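Local coordinates for CdiI immunity protein (Yersinia kristensenii ATCC 33638, PDB 5E3E), which probably protects the cells that make it by binding and neutralising the cognate CdiA-CT toxin, a bacterial member of the RNase A superfamily, at residues Tyr12-Tyr17 and Asp67-Lys72; Glu31-Tyr36 and Lys91-Gln96. All coordinates share one frame; numbering follows the deposited sequence.

Interaction 1: residues Tyr12-Tyr17 and Asp67-Lys72; sequences YLLRCY and DILLNK
Arg15 and Leu14, neighbours on one turn of helix 8-17, reach helix 62-72 by two different routes, one polar and one apolar. The arginine leaves its helix with CG anti to the carbonyl carbon (chi1 -59°) and runs extended from CG to NE, which carries the guanidinium as far as the last turn of the other helix. There Arg15 NH2 donates to Lys72 O at 3.1 Å. The acceptor sits at the edge of the guanidinium, 10° out of its plane, and the donor lies in the carbonyl plane; the bond is moderately bent, with an angle of 144° at the hydrogen. Arg15 NE binds the next carbonyl, Leu73 O, so the last carbonyl of helix 62-72 and the one just after it grip one flat group and fix its rotation.

The CB of Leu14 is directed toward the partner helix, and this residue makes the apolar half of the contact. Its CD1 comes to 4.0 Å from Leu69 O and meets Leu69 CD2 at 4.3 Å, a light touch between branch ends, while Leu14 also packs on Trp89 and Leu69 on Leu90, both of helix 86-96. The remaining guanidinium nitrogen, Arg15 NH1, forms a salt bridge with Glu65 of the bound toxin chain. An arginine that satisfies carbonyls at a helix C-terminus is a familiar way of tying one helix to the end of another; in this all-helical immunity protein the same side chain also belongs to the toxin-binding surface, so that fold and interface share one guanidinium.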
loop_
_atom_site.group_PDB
_atom_site.type_symbol
_atom_site.label_atom_id
_atom_site.label_comp_id
_atom_site.label_asym_id
_atom_site.label_seq_id
_atom_site.Cartn_x
_atom_site.Cartn_y
_atom_site.Cartn_z
ATOM N N TYR A 12 -1.379 -2.907 7.135
ATOM C CA TYR A 12 -2.621 -2.957 6.377
ATOM C C TYR A 12 -3.083 -1.550 5.975
ATOM O O TYR A 12 -3.346 -1.324 4.788
ATOM C CB TYR A 12 -3.715 -3.666 7.177
ATOM C CG TYR A 12 -5.052 -3.708 6.491
ATOM C CD1 TYR A 12 -5.245 -4.472 5.343
ATOM C CD2 TYR A 12 -6.098 -2.970 6.959
ATOM C CE1 TYR A 12 -6.475 -4.517 4.701
ATOM C CE2 TYR A 12 -7.321 -2.986 6.316
ATOM C CZ TYR A 12 -7.528 -3.770 5.201
ATOM O OH TYR A 12 -8.782 -3.807 4.566
ATOM N N LEU A 13 -3.175 -0.617 6.940
ATOM C CA LEU A 13 -3.472 0.770 6.605
ATOM C C LEU A 13 -2.521 1.320 5.533
ATOM O O LEU A 13 -2.948 1.927 4.576
ATOM C CB LEU A 13 -3.390 1.677 7.821
ATOM C CG LEU A 13 -3.630 3.170 7.646
ATOM C CD1 LEU A 13 -5.082 3.430 7.184
ATOM C CD2 LEU A 13 -3.332 3.874 8.964
ATOM N N LEU A 14 -1.229 1.134 5.735
ATOM C CA LEU A 14 -0.238 1.833 4.956
ATOM C C LEU A 14 -0.025 1.209 3.578
ATOM O O LEU A 14 0.337 1.925 2.645
ATOM C CB LEU A 14 1.086 1.943 5.730
ATOM C CG LEU A 14 1.022 2.806 6.997
ATOM C CD1 LEU A 14 2.362 2.925 7.709
ATOM C CD2 LEU A 14 0.421 4.171 6.756
ATOM N N ARG A 15 -0.325 -0.075 3.446
ATOM C CA ARG A 15 -0.155 -0.764 2.182
ATOM C C ARG A 15 -1.422 -0.928 1.386
ATOM O O ARG A 15 -1.351 -0.899 0.157
ATOM C CB ARG A 15 0.512 -2.105 2.353
ATOM C CG ARG A 15 1.868 -2.004 2.976
ATOM C CD ARG A 15 2.482 -3.374 3.131
ATOM N NE ARG A 15 3.799 -3.347 3.780
ATOM C CZ ARG A 15 4.582 -4.423 3.936
ATOM N NH1 ARG A 15 4.208 -5.633 3.507
ATOM N NH2 ARG A 15 5.738 -4.307 4.565
ATOM N N CYS A 16 -2.566 -1.113 2.032
ATOM C CA CYS A 16 -3.796 -1.346 1.300
ATOM C C CYS A 16 -4.554 -0.041 1.089
ATOM O O CYS A 16 -5.253 0.096 0.072
ATOM C CB CYS A 16 -4.690 -2.377 1.971
ATOM S SG CYS A 16 -4.047 -4.061 1.854
ATOM N N TYR A 17 -4.532 0.859 2.082
ATOM C CA TYR A 17 -5.226 2.117 1.947
ATOM C C TYR A 17 -4.291 3.149 1.353
ATOM O O TYR A 17 -4.648 3.741 0.335
ATOM C CB TYR A 17 -5.847 2.596 3.278
ATOM C CG TYR A 17 -7.156 1.881 3.545
ATOM C CD1 TYR A 17 -7.186 0.613 4.102
ATOM C CD2 TYR A 17 -8.381 2.483 3.166
ATOM C CE1 TYR A 17 -8.386 -0.047 4.285
ATOM C CE2 TYR A 17 -9.576 1.854 3.383
ATOM C CZ TYR A 17 -9.582 0.591 3.940
ATOM O OH TYR A 17 -10.787 -0.048 4.126
ATOM N N ASP A 67 11.836 6.143 8.245
ATOM C CA ASP A 67 12.241 4.935 7.516
ATOM C C ASP A 67 11.279 3.788 7.811
ATOM O O ASP A 67 10.896 3.050 6.914
ATOM C CB ASP A 67 13.649 4.526 7.957
ATOM C CG ASP A 67 14.215 3.428 7.140
ATOM O OD1 ASP A 67 14.104 3.489 5.910
ATOM O OD2 ASP A 67 14.867 2.532 7.736
ATOM N N ILE A 68 10.818 3.690 9.052
ATOM C CA ILE A 68 9.863 2.658 9.407
ATOM C C ILE A 68 8.551 2.827 8.625
ATOM O O ILE A 68 8.042 1.871 8.034
ATOM C CB ILE A 68 9.588 2.673 10.928
ATOM C CG1 ILE A 68 10.821 2.081 11.682
ATOM C CG2 ILE A 68 8.358 1.878 11.285
ATOM C CD1 ILE A 68 10.951 2.512 13.114
ATOM N N LEU A 69 8.002 4.027 8.663
ATOM C CA LEU A 69 6.682 4.264 8.017
ATOM C C LEU A 69 6.723 4.179 6.499
ATOM O O LEU A 69 5.887 3.504 5.892
ATOM C CB LEU A 69 6.065 5.584 8.456
ATOM C CG LEU A 69 5.889 5.776 9.963
ATOM C CD1 LEU A 69 5.265 7.135 10.240
ATOM C CD2 LEU A 69 5.021 4.700 10.580
ATOM N N LEU A 70 7.683 4.870 5.896
ATOM C CA LEU A 70 7.809 4.941 4.442
ATOM C C LEU A 70 8.422 3.725 3.785
ATOM O O LEU A 70 7.954 3.326 2.733
ATOM C CB LEU A 70 8.578 6.208 4.041
ATOM C CG LEU A 70 7.876 7.540 4.240
ATOM C CD1 LEU A 70 8.772 8.657 3.750
ATOM C CD2 LEU A 70 6.520 7.652 3.537
ATOM N N ASN A 71 9.478 3.159 4.358
ATOM C CA ASN A 71 10.209 2.085 3.715
ATOM C C ASN A 71 9.946 0.691 4.239
ATOM O O ASN A 71 9.758 -0.225 3.447
ATOM C CB ASN A 71 11.692 2.402 3.751
ATOM C CG ASN A 71 11.988 3.737 3.097
ATOM O OD1 ASN A 71 11.417 4.053 2.044
ATOM N ND2 ASN A 71 12.784 4.574 3.762
ATOM N N LYS A 72 9.844 0.527 5.552
ATOM C CA LYS A 72 9.637 -0.808 6.111
ATOM C C LYS A 72 8.166 -1.183 6.057
ATOM O O LYS A 72 7.806 -2.183 5.445
ATOM C CB LYS A 72 10.191 -0.884 7.532
ATOM C CG LYS A 72 11.671 -0.546 7.583
ATOM C CD LYS A 72 12.303 -0.757 8.948
ATOM C CE LYS A 72 13.808 -0.595 8.887
ATOM N NZ LYS A 72 14.349 -0.048 10.164
#

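Interaction 2: residues Glu31-Tyr36 and Lys91-Gln96; sequences ETLAAY and KHIYKQ
Leu33 is the one residue of 31-36 that touches 91-96, and three residues of helix 86-96 receive it. Its two methyl branches divide the work. On the buried side CD2 meets Ile93 CG2 at 4.1 Å, and Ile93 CG1 completes the touch from the CD1 side. With CG1 anti to the carbonyl carbon (chi1 -67°), Ile93 turns both CG1 and CG2 to the leucine. Ile93 also rests on Ile52 of helix 42-56, and Leu33 on Phe18 of a loop.

Gln96 and His92 form the partly exposed side, where the fit is uneven. Gln96 still packs closely: Leu33 CD1 lies 3.9 Å from Gln96 CG and almost as near to Gln96 CB. The leucine crosses both Ile93 and Gln96 at about a right angle. His92 is the looser partner, its CD2 touching Leu33 CD1 obliquely at 4.2 Å. Gln96 CG, anti to the carbonyl carbon (chi1 -68°), lies over one face of the imidazole, 3.5 Å above the plane and offset toward the rim. The imidazole is held from elsewhere: His92 NE2 is hydrogen-bonded to Asp30, just before 31-36 on the same helix, and the ring also meets Trp83.

The axes of 31-36 and 91-96 approach to 10.5 Å at a crossing angle of -46°, a separation that a single leucine bridges. Between the two segments the attraction is therefore dispersive and hydrophobic, without directional bonds, and even Gln96 contributes through its aliphatic carbons; a polar tie between the two helices is added at the margin by His92 and Asp30.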
loop_
_atom_site.group_PDB
_atom_site.type_symbol
_atom_site.label_atom_id
_atom_site.label_comp_id
_atom_site.label_asym_id
_atom_site.label_seq_id
_atom_site.Cartn_x
_atom_site.Cartn_y
_atom_site.Cartn_z
ATOM N N GLU A 31 -9.321 11.805 3.534
ATOM C CA GLU A 31 -10.455 11.062 2.954
ATOM C C GLU A 31 -10.114 9.574 2.921
ATOM O O GLU A 31 -10.977 8.752 3.111
ATOM C CB GLU A 31 -10.788 11.602 1.554
ATOM C CG GLU A 31 -11.500 12.964 1.653
ATOM C CD GLU A 31 -11.461 13.801 0.387
ATOM O OE1 GLU A 31 -10.587 13.579 -0.495
ATOM O OE2 GLU A 31 -12.317 14.741 0.269
ATOM N N THR A 32 -8.839 9.260 2.729
ATOM C CA THR A 32 -8.363 7.873 2.832
ATOM C C THR A 32 -8.576 7.299 4.262
ATOM O O THR A 32 -9.124 6.204 4.443
ATOM C CB THR A 32 -6.912 7.767 2.353
ATOM O OG1 THR A 32 -6.855 8.196 0.981
ATOM C CG2 THR A 32 -6.392 6.323 2.482
ATOM N N LEU A 33 -8.157 8.061 5.265
ATOM C CA LEU A 33 -8.404 7.690 6.663
ATOM C C LEU A 33 -9.870 7.529 6.950
ATOM O O LEU A 33 -10.247 6.597 7.629
ATOM C CB LEU A 33 -7.786 8.729 7.623
ATOM C CG LEU A 33 -6.268 8.855 7.588
ATOM C CD1 LEU A 33 -5.748 10.004 8.448
ATOM C CD2 LEU A 33 -5.605 7.542 7.941
ATOM N N ALA A 34 -10.724 8.378 6.379
ATOM C CA ALA A 34 -12.154 8.257 6.600
ATOM C C ALA A 34 -12.728 7.016 5.950
ATOM O O ALA A 34 -13.632 6.406 6.504
ATOM C CB ALA A 34 -12.889 9.486 6.103
ATOM N N ALA A 35 -12.228 6.644 4.775
ATOM C CA ALA A 35 -12.674 5.423 4.101
ATOM C C ALA A 35 -12.294 4.177 4.921
ATOM O O ALA A 35 -13.087 3.243 5.034
ATOM C CB ALA A 35 -12.071 5.333 2.704
ATOM N N TYR A 36 -11.076 4.177 5.479
ATOM C CA TYR A 36 -10.651 3.107 6.361
ATOM C C TYR A 36 -11.586 3.008 7.575
ATOM O O TYR A 36 -12.074 1.931 7.922
ATOM C CB TYR A 36 -9.222 3.370 6.773
ATOM C CG TYR A 36 -8.713 2.534 7.893
ATOM C CD1 TYR A 36 -8.047 1.341 7.640
ATOM C CD2 TYR A 36 -8.787 2.966 9.195
ATOM C CE1 TYR A 36 -7.537 0.563 8.666
ATOM C CE2 TYR A 36 -8.264 2.202 10.236
ATOM C CZ TYR A 36 -7.647 1.008 9.976
ATOM O OH TYR A 36 -7.124 0.291 11.015
ATOM N N LYS A 91 0.168 11.062 15.199
ATOM C CA LYS A 91 -0.777 11.640 16.163
ATOM C C LYS A 91 -2.046 12.100 15.442
ATOM O O LYS A 91 -3.193 11.913 15.963
ATOM C CB LYS A 91 -0.150 12.811 16.921
ATOM C CG LYS A 91 0.891 12.369 17.950
ATOM C CD LYS A 91 1.370 13.569 18.763
ATOM C CE LYS A 91 2.269 13.125 19.914
ATOM N NZ LYS A 91 2.735 14.232 20.812
ATOM N N HIS A 92 -1.847 12.649 14.243
ATOM C CA HIS A 92 -2.990 13.025 13.378
ATOM C C HIS A 92 -3.860 11.809 12.959
ATOM O O HIS A 92 -5.115 11.875 13.014
ATOM C CB HIS A 92 -2.476 13.772 12.148
ATOM C CG HIS A 92 -3.529 14.040 11.129
ATOM N ND1 HIS A 92 -4.495 15.010 11.286
ATOM C CD2 HIS A 92 -3.777 13.448 9.947
ATOM C CE1 HIS A 92 -5.283 15.022 10.223
ATOM N NE2 HIS A 92 -4.843 14.110 9.375
ATOM N N ILE A 93 -3.239 10.715 12.531
ATOM C CA ILE A 93 -3.997 9.496 12.151
ATOM C C ILE A 93 -4.822 9.062 13.357
ATOM O O ILE A 93 -6.006 8.825 13.252
ATOM C CB ILE A 93 -3.086 8.349 11.734
ATOM C CG1 ILE A 93 -2.361 8.673 10.421
ATOM C CG2 ILE A 93 -3.864 7.023 11.631
ATOM C CD1 ILE A 93 -1.299 7.644 10.118
ATOM N N TYR A 94 -4.176 9.003 14.507
ATOM C CA TYR A 94 -4.814 8.557 15.739
ATOM C C TYR A 94 -6.083 9.406 16.015
ATOM O O TYR A 94 -7.169 8.864 16.275
ATOM C CB TYR A 94 -3.802 8.658 16.888
ATOM C CG TYR A 94 -4.154 7.895 18.131
ATOM C CD1 TYR A 94 -5.117 8.406 19.004
ATOM C CD2 TYR A 94 -3.526 6.698 18.469
ATOM C CE1 TYR A 94 -5.456 7.752 20.159
ATOM C CE2 TYR A 94 -3.852 6.033 19.657
ATOM C CZ TYR A 94 -4.815 6.569 20.492
ATOM O OH TYR A 94 -5.235 5.979 21.689
ATOM N N LYS A 95 -5.936 10.721 15.953
ATOM C CA LYS A 95 -7.032 11.650 16.208
ATOM C C LYS A 95 -8.161 11.567 15.186
ATOM O O LYS A 95 -9.332 11.787 15.529
ATOM C CB LYS A 95 -6.496 13.082 16.252
ATOM C CG LYS A 95 -7.424 14.097 16.882
ATOM C CD LYS A 95 -6.776 15.480 17.012
ATOM C CE LYS A 95 -5.545 15.503 17.902
ATOM N NZ LYS A 95 -4.843 16.815 17.744
ATOM N N GLN A 96 -7.807 11.332 13.925
ATOM C CA GLN A 96 -8.798 11.141 12.855
ATOM C C GLN A 96 -9.729 9.948 13.072
ATOM O O GLN A 96 -10.847 9.896 12.526
ATOM C CB GLN A 96 -8.112 11.053 11.485
ATOM C CG GLN A 96 -7.475 12.389 11.066
ATOM C CD GLN A 96 -8.484 13.503 10.807
ATOM O OE1 GLN A 96 -8.496 14.507 11.502
ATOM N NE2 GLN A 96 -9.301 13.344 9.813
#

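How the interactions relate
Interaction 1 lies nearer the centre of the chain and is largely buried, yet its main bond is polar; interaction 2, on the opposite side of that centre, is only partly buried but apolar. Their surroundings also differ: 12-17 and 67-72 border the toxin, whereas no other protein chain of the assembly reaches 31-36 or 91-96. The two join four different helices but are not independent. Tyr17 packs on 31-36, with its CE2 3.4 Å from Tyr36 CA, and Leu13 lies against the Tyr36 ring. Helix 86-96, which supplies one side of interaction 2, also borders interaction 1, and so adjoins both contacts within the all-helical fold.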